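Side-chain contacts in LbaCas13a H328A (C2c2) (Lachnospiraceae bacterium NK4A179, PDB 5WLH), which binds pre-crRNA as a CRISPR-Cas13a effector and, in its active form, probably uses the guide to find and cleave target RNA: residues K67-F72 and D224-D229; L124-R129 and Y231-K236. All coordinates share one frame; numbering follows the deposited sequence.

Overall arrangement
Contacts 1 and 2 share the helical region near the N-terminus, their centres about 12 Å apart and each some 40 Å from the centre of the chain. Helix 218-230 and helix 233-244 follow each other in sequence, so residues 224-229 and 231-236 form nearly continuous backbone; residues 67-72 pack on the first helix and residues 124-129 on the second. Glu228, on the helix of contact 1, binds into contact 2: its OE2 lies 2.7 Å from Arg129 NE in a salt bridge and 2.5 Å from Ser125 OG, a probable hydrogen bond, while OE1 pairs with Arg234. Through Arg234 this network reaches a phosphate of the bound RNA, at A20 of chain B.

Contact 1: K67-F72 and D224-D229; sequences KLYRIF and DYVLED
Tyr69 reaches from the loop between helix 51-64 and helix 83-96 to the side of helix 218-230, where its hydroxyl meets Asp229 and its ring borders Val226. Its bond to CB points toward that helix, and with CG anti to the backbone N (chi1 -173°) the ring extends the reach until OH meets Asp229. Tyr69 CE1 lies 4.0 Å from Val226 CG1, which approaches the ring obliquely. On the other side of the ring's tip, Tyr69 CE2 runs beside the carboxylate, 3.1 Å from Asp229 OD2. At the tip, Tyr69 OH donates a short hydrogen bond to Asp229 OD2, 2.6 Å long, taken on the anti lone pair, the one turned away from the other carboxylate oxygen. The carboxylate comes in at the ring's edge, near its plane, yet is itself turned 67° from the ring. A second donor, Ser189 OG, also bonds Asp229 OD2, which helps to fix the carboxylate. The contact thus joins an irregular loop to a helix, within the mainly helical N-terminal part of this Cas13a chain, and most of it is buried. Phe230 meets the Tyr69 ring edge-to-face.

The tip of Ile71 completes the apolar side of the contact. Ile71 CD1 sits 3.7 Å from Val226 CG1 and 3.8 Å from Val226 CG2, and the two side chains cross at about a right angle. The Arg70 side chain turns back to its own chain: NH1 donates to Tyr69 O at 2.9 Å, from above the carbonyl plane, while NE bonds the backbone oxygen of Asn96.

Contact 2: L124-R129 and Y231-K236; sequences LSYTNR and YHVRAK. With nucleotides of chain B.
A tyrosine packed against a valine and an arginine that both approach from the same side of its ring makes this helix-to-helix contact, in which Tyr126 of helix 115-130 meets the first turn of helix 233-244. Val233 CG2 lies 3.6 Å from Tyr126 CB and approaches the ring obliquely near Tyr126 CG, the two side chains running past each other in opposite directions. Arg234 comes over the ring face: its CG stands 3.9 Å from the centroid of the Tyr126 ring in a CH-pi contact, 24° off the normal. The chain, extended from CG to NE, then carries the guanidinium along the ring until Tyr126 CD1 lies over the centre of its face, 3.5 Å above the plane. Ring and guanidinium planes remain 46° apart.

Helix 233-244 starts after a Schellman motif that ends helix 218-230. His232, with a positive phi of 48°, both leaves that helix and takes the N-cap position of the next. Arg234, in the first turn of the new helix, lies with its guanidinium edge beside the phosphate of the bound RNA. Arg234 NE makes two weak hydrogen bonds there, to OP1 (3.2 Å) and OP2 (3.4 Å) of A20 of chain B. Replacing Arg234 by an alanine would probably leave this phosphate without these bonds and Glu228 without one cationic partner, and cost the Tyr126 ring its CH-pi and guanidinium contacts.

Arg129 CD touches the guanidinium edge, 3.8 Å from Arg234 NH2. Glu228 forms salt bridges with both arginines, which probably offsets their like charges, and Tyr126 OH bonds Gln238.

Contact 1: K67-F72 and D224-D229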
# COMPACT_ATOMS: atom_id res chain seq x y z
N LYS A 67 -2.45 -20.68 -33.10
CA LYS A 67 -2.68 -20.25 -34.47
C LYS A 67 -2.52 -18.74 -34.67
O LYS A 67 -2.43 -18.29 -35.81
CB LYS A 67 -4.07 -20.71 -34.95
CG LYS A 67 -4.06 -22.09 -35.62
CD LYS A 67 -3.12 -23.07 -34.90
CE LYS A 67 -2.89 -24.35 -35.66
NZ LYS A 67 -2.34 -25.40 -34.77
N LEU A 68 -2.45 -17.97 -33.59
CA LEU A 68 -2.09 -16.56 -33.69
C LEU A 68 -0.58 -16.34 -33.56
O LEU A 68 -0.13 -15.19 -33.52
CB LEU A 68 -2.83 -15.75 -32.63
CG LEU A 68 -4.30 -15.42 -32.95
CD1 LEU A 68 -4.95 -14.69 -31.79
CD2 LEU A 68 -4.41 -14.61 -34.24
N TYR A 69 0.21 -17.42 -33.50
CA TYR A 69 1.65 -17.30 -33.29
C TYR A 69 2.30 -16.56 -34.46
O TYR A 69 2.11 -16.93 -35.62
CB TYR A 69 2.26 -18.69 -33.13
CG TYR A 69 3.72 -18.69 -32.74
CD1 TYR A 69 4.71 -18.48 -33.69
CD2 TYR A 69 4.10 -18.91 -31.43
CE1 TYR A 69 6.04 -18.48 -33.34
CE2 TYR A 69 5.43 -18.92 -31.07
CZ TYR A 69 6.40 -18.70 -32.02
OH TYR A 69 7.73 -18.71 -31.66
N ARG A 70 3.05 -15.51 -34.14
CA ARG A 70 3.83 -14.76 -35.11
C ARG A 70 5.18 -14.42 -34.50
O ARG A 70 5.28 -14.11 -33.31
CB ARG A 70 3.13 -13.46 -35.55
CG ARG A 70 1.74 -13.67 -36.15
CD ARG A 70 1.86 -14.07 -37.61
NE ARG A 70 0.56 -14.14 -38.29
CZ ARG A 70 -0.31 -15.13 -38.15
NH1 ARG A 70 -0.03 -16.15 -37.34
NH2 ARG A 70 -1.46 -15.11 -38.82
N ILE A 71 6.22 -14.46 -35.35
CA ILE A 71 7.57 -14.14 -34.90
C ILE A 71 7.64 -12.70 -34.38
O ILE A 71 8.33 -12.42 -33.39
CB ILE A 71 8.58 -14.37 -36.05
CG1 ILE A 71 8.58 -15.84 -36.48
CG2 ILE A 71 9.97 -13.89 -35.67
CD1 ILE A 71 8.87 -16.79 -35.36
N PHE A 72 6.92 -11.79 -35.02
CA PHE A 72 6.95 -10.37 -34.70
C PHE A 72 5.59 -9.91 -34.17
O PHE A 72 4.55 -10.31 -34.70
CB PHE A 72 7.33 -9.55 -35.93
CG PHE A 72 8.73 -9.83 -36.43
CD1 PHE A 72 9.83 -9.44 -35.69
CD2 PHE A 72 8.93 -10.47 -37.65
CE1 PHE A 72 11.13 -9.69 -36.15
CE2 PHE A 72 10.22 -10.72 -38.12
CZ PHE A 72 11.31 -10.33 -37.36
N ASP A 224 14.58 -24.24 -35.13
CA ASP A 224 14.23 -25.30 -34.19
C ASP A 224 13.67 -24.72 -32.91
O ASP A 224 12.74 -25.29 -32.32
CB ASP A 224 15.44 -26.18 -33.88
CG ASP A 224 15.81 -27.11 -35.03
OD1 ASP A 224 15.07 -27.22 -36.03
OD2 ASP A 224 16.88 -27.74 -34.92
N TYR A 225 14.23 -23.61 -32.45
CA TYR A 225 13.71 -22.97 -31.25
C TYR A 225 12.30 -22.45 -31.47
O TYR A 225 11.44 -22.60 -30.60
CB TYR A 225 14.63 -21.84 -30.79
CG TYR A 225 14.27 -21.39 -29.39
CD1 TYR A 225 14.81 -22.03 -28.29
CD2 TYR A 225 13.34 -20.38 -29.18
CE1 TYR A 225 14.45 -21.66 -27.01
CE2 TYR A 225 12.98 -19.99 -27.90
CZ TYR A 225 13.55 -20.64 -26.82
OH TYR A 225 13.20 -20.28 -25.54
N VAL A 226 12.05 -21.80 -32.61
CA VAL A 226 10.71 -21.32 -32.92
C VAL A 226 9.70 -22.46 -32.83
O VAL A 226 8.60 -22.29 -32.29
CB VAL A 226 10.68 -20.65 -34.31
CG1 VAL A 226 9.24 -20.41 -34.77
CG2 VAL A 226 11.42 -19.34 -34.25
N LEU A 227 10.05 -23.63 -33.35
CA LEU A 227 9.12 -24.76 -33.26
C LEU A 227 8.92 -25.21 -31.81
O LEU A 227 7.81 -25.57 -31.42
CB LEU A 227 9.60 -25.92 -34.12
CG LEU A 227 9.75 -25.53 -35.59
CD1 LEU A 227 10.89 -26.31 -36.23
CD2 LEU A 227 8.45 -25.77 -36.32
N GLU A 228 9.99 -25.22 -31.01
CA GLU A 228 9.83 -25.52 -29.58
C GLU A 228 8.93 -24.50 -28.91
O GLU A 228 8.15 -24.83 -28.01
CB GLU A 228 11.19 -25.54 -28.88
CG GLU A 228 12.16 -26.56 -29.40
CD GLU A 228 13.54 -26.37 -28.81
OE1 GLU A 228 13.63 -25.82 -27.69
OE2 GLU A 228 14.54 -26.74 -29.48
N ASP A 229 9.03 -23.24 -29.33
CA ASP A 229 8.21 -22.17 -28.77
C ASP A 229 6.76 -22.28 -29.26
O ASP A 229 5.82 -22.17 -28.47
CB ASP A 229 8.81 -20.82 -29.16
CG ASP A 229 8.15 -19.66 -28.44
OD1 ASP A 229 7.97 -19.75 -27.21
OD2 ASP A 229 7.83 -18.65 -29.11

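Contact 2: L124-R129 and Y231-K236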
# COMPACT_ATOMS: atom_id res chain seq x y z
N LEU A 124 11.56 -33.37 -29.47
CA LEU A 124 12.90 -33.92 -29.54
C LEU A 124 13.96 -32.83 -29.69
O LEU A 124 15.08 -33.00 -29.21
CB LEU A 124 13.00 -34.92 -30.70
CG LEU A 124 12.15 -36.18 -30.54
CD1 LEU A 124 12.55 -37.22 -31.57
CD2 LEU A 124 12.25 -36.74 -29.12
N SER A 125 13.63 -31.71 -30.35
CA SER A 125 14.57 -30.60 -30.45
C SER A 125 14.90 -30.05 -29.06
O SER A 125 16.06 -29.80 -28.74
CB SER A 125 14.00 -29.49 -31.32
OG SER A 125 14.85 -28.37 -31.34
N TYR A 126 13.87 -29.87 -28.24
CA TYR A 126 14.05 -29.42 -26.86
C TYR A 126 14.82 -30.46 -26.05
O TYR A 126 15.79 -30.13 -25.36
CB TYR A 126 12.68 -29.14 -26.24
CG TYR A 126 12.73 -28.84 -24.76
CD1 TYR A 126 13.61 -27.89 -24.25
CD2 TYR A 126 11.88 -29.50 -23.87
CE1 TYR A 126 13.65 -27.61 -22.90
CE2 TYR A 126 11.92 -29.22 -22.52
CZ TYR A 126 12.81 -28.28 -22.04
OH TYR A 126 12.85 -28.00 -20.69
N THR A 127 14.39 -31.72 -26.12
CA THR A 127 15.07 -32.78 -25.37
C THR A 127 16.53 -32.91 -25.78
O THR A 127 17.39 -33.20 -24.94
CB THR A 127 14.33 -34.11 -25.57
OG1 THR A 127 13.01 -33.98 -25.03
CG2 THR A 127 15.03 -35.25 -24.85
N ASN A 128 16.83 -32.68 -27.05
CA ASN A 128 18.22 -32.72 -27.49
C ASN A 128 19.05 -31.64 -26.81
O ASN A 128 20.24 -31.85 -26.54
CB ASN A 128 18.30 -32.57 -29.01
CG ASN A 128 18.05 -33.88 -29.73
OD1 ASN A 128 17.66 -34.87 -29.12
ND2 ASN A 128 18.28 -33.88 -31.04
N ARG A 129 18.44 -30.49 -26.51
CA ARG A 129 19.16 -29.43 -25.80
C ARG A 129 19.49 -29.85 -24.37
O ARG A 129 20.64 -29.73 -23.93
CB ARG A 129 18.34 -28.14 -25.79
CG ARG A 129 18.09 -27.57 -27.16
CD ARG A 129 17.40 -26.23 -27.07
NE ARG A 129 16.80 -25.87 -28.35
CZ ARG A 129 17.46 -25.30 -29.35
NH1 ARG A 129 16.83 -25.00 -30.48
NH2 ARG A 129 18.75 -25.02 -29.21
N TYR A 231 5.09 -24.90 -30.21
CA TYR A 231 4.42 -26.04 -29.59
C TYR A 231 4.52 -26.03 -28.07
O TYR A 231 4.09 -26.99 -27.43
CB TYR A 231 5.00 -27.35 -30.14
CG TYR A 231 4.53 -27.65 -31.55
CD1 TYR A 231 3.20 -27.98 -31.81
CD2 TYR A 231 5.42 -27.58 -32.62
CE1 TYR A 231 2.77 -28.24 -33.11
CE2 TYR A 231 5.00 -27.84 -33.92
CZ TYR A 231 3.68 -28.17 -34.16
OH TYR A 231 3.27 -28.42 -35.46
N HIS A 232 5.08 -24.96 -27.50
CA HIS A 232 5.18 -24.76 -26.05
C HIS A 232 5.72 -25.99 -25.33
O HIS A 232 5.19 -26.41 -24.30
CB HIS A 232 3.83 -24.35 -25.48
CG HIS A 232 3.24 -23.14 -26.13
ND1 HIS A 232 2.21 -23.22 -27.04
CD2 HIS A 232 3.55 -21.83 -26.02
CE1 HIS A 232 1.90 -22.00 -27.46
NE2 HIS A 232 2.71 -21.14 -26.85
N VAL A 233 6.81 -26.55 -25.85
CA VAL A 233 7.26 -27.82 -25.30
C VAL A 233 7.78 -27.64 -23.87
O VAL A 233 7.63 -28.54 -23.04
CB VAL A 233 8.33 -28.46 -26.20
CG1 VAL A 233 7.71 -28.83 -27.55
CG2 VAL A 233 9.50 -27.52 -26.37
N ARG A 234 8.37 -26.48 -23.56
CA ARG A 234 8.84 -26.23 -22.20
C ARG A 234 7.67 -26.15 -21.22
O ARG A 234 7.64 -26.87 -20.22
CB ARG A 234 9.66 -24.95 -22.15
CG ARG A 234 11.05 -25.11 -22.74
CD ARG A 234 11.70 -23.77 -23.00
NE ARG A 234 13.04 -23.97 -23.55
CZ ARG A 234 13.28 -24.37 -24.80
NH1 ARG A 234 12.26 -24.61 -25.61
NH2 ARG A 234 14.53 -24.55 -25.22
N ALA A 235 6.71 -25.27 -21.50
CA ALA A 235 5.60 -25.05 -20.57
C ALA A 235 4.75 -26.30 -20.43
O ALA A 235 4.29 -26.63 -19.33
CB ALA A 235 4.76 -23.87 -21.03
N LYS A 236 4.53 -27.03 -21.54
CA LYS A 236 3.70 -28.23 -21.50
C LYS A 236 4.28 -29.29 -20.57
O LYS A 236 3.52 -30.08 -20.00
CB LYS A 236 3.55 -28.84 -22.89
CG LYS A 236 2.51 -28.17 -23.77
CD LYS A 236 1.87 -29.20 -24.71
CE LYS A 236 2.83 -30.33 -25.07
NZ LYS A 236 3.97 -29.88 -25.92
P A B 20 14.81 -22.60 -20.63
OP1 A B 20 13.63 -23.47 -20.47
OP2 A B 20 15.53 -22.41 -21.92
O5' A B 20 14.38 -21.17 -20.12
C5' A B 20 13.61 -21.02 -18.94
C4' A B 20 13.54 -19.57 -18.53
O4' A B 20 14.86 -19.10 -18.16
C3' A B 20 13.11 -18.61 -19.61
O3' A B 20 11.72 -18.62 -19.85
C2' A B 20 13.65 -17.29 -19.08
O2' A B 20 12.84 -16.82 -18.01
C1' A B 20 14.99 -17.74 -18.51
N9 A B 20 16.06 -17.63 -19.53
C8 A B 20 16.55 -18.61 -20.35
N7 A B 20 17.49 -18.19 -21.17
C5 A B 20 17.62 -16.84 -20.85
C6 A B 20 18.43 -15.82 -21.36
N6 A B 20 19.33 -15.98 -22.32
N1 A B 20 18.30 -14.59 -20.83
C2 A B 20 17.40 -14.40 -19.86
N3 A B 20 16.57 -15.28 -19.31
C4 A B 20 16.73 -16.49 -19.86